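Local coordinates for chromosome segregation protein smc (Pyrococcus furiosus, PDB 3KTA), which forms, with its N-terminal counterpart, the ABC-type ATPase head of an SMC protein probably required for chromosome condensation and partitioning, at residues M10-A15 with Q82-A87. Sequence-based numbering, arbitrary orientation.
Sequences MRTFEA and QKFKPA
Helix-to-helix apolar packing joins Phe84, the last helical residue of helix 67-84, to Thr12 and Ala15, which lie one turn apart on helix 4-27 in the C-terminal part of the SMC ATPase head. No hydrogen bond links the two segments, and nearly all of the contact comes from one phenyl ring. With its CG anti to the backbone N (chi1 174°), Phe84 reaches across to the other helix. The CD1/CE1 part of the ring meets Ala15, whose CB lies 3.5 Å from Phe84 CD1. The CE2/CZ part meets Thr12, whose side chain runs at about a right angle to that of Phe84: Thr12 CG2 is 3.6 Å from Phe84 CE2, and Thr12 OG1 is equally near Phe84 CZ. That hydroxyl is hydrogen-bonded to Val8 O, so its polarity is met although it lies against an aromatic ring. Within the two segments the backbones come nearest at Ala15 and Phe84, with 6.7 Å between their CA atoms. With Phe84 cut back to an alanine, Thr12 and Ala15 would lose the ring they rest on, which is likely to open a gap between the helices. The Phe84 side chain also touches Ile16 and Asn19 of helix 4-27, Ile166 of the other chain packs on it, and Lys83 NZ bonds to Asn19 OD1. On another side of helix 4-27, Phe13 packs on Leu35 and Leu37 of strand 32-37.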
loop_
_atom_site.group_PDB
_atom_site.type_symbol
_atom_site.label_atom_id
_atom_site.label_comp_id
_atom_site.label_asym_id
_atom_site.label_seq_id
_atom_site.Cartn_x
_atom_site.Cartn_y
_atom_site.Cartn_z
HETATM N N MSE B 10 -21.513 4.073 -14.560
HETATM C CA MSE B 10 -21.243 3.269 -15.753
HETATM C C MSE B 10 -19.994 3.736 -16.519
HETATM O O MSE B 10 -19.246 2.916 -17.059
HETATM C CB MSE B 10 -22.486 3.179 -16.649
HETATM C CG MSE B 10 -23.594 2.262 -16.066
HETATM SE SE MSE B 10 -23.017 0.499 -15.573
HETATM C CE MSE B 10 -21.989 0.073 -17.171
ATOM N N ARG B 11 -19.760 5.043 -16.553
ATOM C CA ARG B 11 -18.556 5.575 -17.194
ATOM C C ARG B 11 -17.326 5.085 -16.426
ATOM O O ARG B 11 -16.322 4.674 -17.014
ATOM C CB ARG B 11 -18.594 7.108 -17.242
ATOM C CG ARG B 11 -17.454 7.740 -18.026
ATOM C CD ARG B 11 -17.573 9.268 -18.072
ATOM N NE ARG B 11 -17.598 9.872 -16.741
ATOM N N THR B 12 -17.424 5.109 -15.101
ATOM C CA THR B 12 -16.321 4.661 -14.267
ATOM C C THR B 12 -16.139 3.159 -14.413
ATOM O O THR B 12 -15.022 2.682 -14.596
ATOM C CB THR B 12 -16.553 5.034 -12.797
ATOM O OG1 THR B 12 -16.573 6.467 -12.680
ATOM C CG2 THR B 12 -15.440 4.465 -11.937
ATOM N N PHE B 13 -17.235 2.411 -14.328
ATOM C CA PHE B 13 -17.149 0.967 -14.476
ATOM C C PHE B 13 -16.542 0.529 -15.817
ATOM O O PHE B 13 -15.674 -0.350 -15.852
ATOM C CB PHE B 13 -18.498 0.265 -14.267
ATOM C CG PHE B 13 -18.433 -1.202 -14.566
ATOM C CD1 PHE B 13 -17.872 -2.088 -13.645
ATOM C CD2 PHE B 13 -18.863 -1.691 -15.794
ATOM C CE1 PHE B 13 -17.774 -3.439 -13.945
ATOM C CE2 PHE B 13 -18.779 -3.033 -16.097
ATOM C CZ PHE B 13 -18.235 -3.915 -15.170
ATOM N N GLU B 14 -16.991 1.121 -16.924
ATOM C CA GLU B 14 -16.484 0.659 -18.222
ATOM C C GLU B 14 -15.003 0.966 -18.356
ATOM O O GLU B 14 -14.273 0.201 -18.970
ATOM C CB GLU B 14 -17.261 1.258 -19.400
ATOM C CG GLU B 14 -18.720 0.780 -19.492
ATOM C CD GLU B 14 -18.858 -0.731 -19.648
ATOM O OE1 GLU B 14 -17.887 -1.403 -20.052
ATOM O OE2 GLU B 14 -19.959 -1.257 -19.367
ATOM N N ALA B 15 -14.568 2.087 -17.789
ATOM C CA ALA B 15 -13.151 2.458 -17.839
ATOM C C ALA B 15 -12.312 1.460 -17.058
ATOM O O ALA B 15 -11.336 0.907 -17.575
ATOM C CB ALA B 15 -12.955 3.868 -17.307
ATOM N N GLN B 82 -6.111 2.240 -10.476
ATOM C CA GLN B 82 -5.057 3.250 -10.459
ATOM C C GLN B 82 -4.987 3.982 -11.791
ATOM O O GLN B 82 -4.767 5.193 -11.835
ATOM C CB GLN B 82 -3.704 2.604 -10.133
ATOM C CG GLN B 82 -2.586 3.617 -9.841
ATOM C CD GLN B 82 -1.879 4.090 -11.086
ATOM O OE1 GLN B 82 -1.956 3.460 -12.152
ATOM N NE2 GLN B 82 -1.160 5.202 -10.960
ATOM N N LYS B 83 -5.141 3.240 -12.884
ATOM C CA LYS B 83 -5.042 3.836 -14.218
ATOM C C LYS B 83 -6.164 4.859 -14.429
ATOM O O LYS B 83 -5.946 5.925 -15.027
ATOM C CB LYS B 83 -5.065 2.755 -15.307
ATOM C CG LYS B 83 -5.069 3.317 -16.747
ATOM C CD LYS B 83 -4.790 2.221 -17.774
ATOM C CE LYS B 83 -4.915 2.747 -19.213
ATOM N NZ LYS B 83 -6.300 3.259 -19.480
ATOM N N PHE B 84 -7.355 4.541 -13.923
ATOM C CA PHE B 84 -8.503 5.431 -14.067
ATOM C C PHE B 84 -8.418 6.644 -13.148
ATOM O O PHE B 84 -8.738 7.768 -13.553
ATOM C CB PHE B 84 -9.797 4.678 -13.776
ATOM C CG PHE B 84 -11.005 5.567 -13.759
ATOM C CD1 PHE B 84 -11.533 6.061 -14.942
ATOM C CD2 PHE B 84 -11.587 5.931 -12.558
ATOM C CE1 PHE B 84 -12.643 6.893 -14.926
ATOM C CE2 PHE B 84 -12.699 6.762 -12.531
ATOM C CZ PHE B 84 -13.221 7.239 -13.721
ATOM N N LYS B 85 -8.010 6.407 -11.904
ATOM C CA LYS B 85 -7.906 7.464 -10.921
ATOM C C LYS B 85 -6.679 7.246 -10.033
ATOM O O LYS B 85 -6.753 6.563 -9.022
ATOM C CB LYS B 85 -9.169 7.504 -10.053
ATOM C CG LYS B 85 -9.162 8.612 -9.016
ATOM C CD LYS B 85 -10.427 8.616 -8.167
ATOM N N PRO B 86 -5.538 7.823 -10.412
ATOM C CA PRO B 86 -4.315 7.526 -9.661
ATOM C C PRO B 86 -4.418 8.024 -8.223
ATOM O O PRO B 86 -4.694 9.211 -8.024
ATOM C CB PRO B 86 -3.244 8.323 -10.406
ATOM C CG PRO B 86 -3.772 8.450 -11.804
ATOM C CD PRO B 86 -5.275 8.505 -11.691
ATOM N N ALA B 87 -4.206 7.149 -7.246
ATOM C CA ALA B 87 -4.199 7.572 -5.847
ATOM C C ALA B 87 -2.893 8.296 -5.554
ATOM O O ALA B 87 -1.908 8.111 -6.265
ATOM C CB ALA B 87 -4.366 6.385 -4.926
#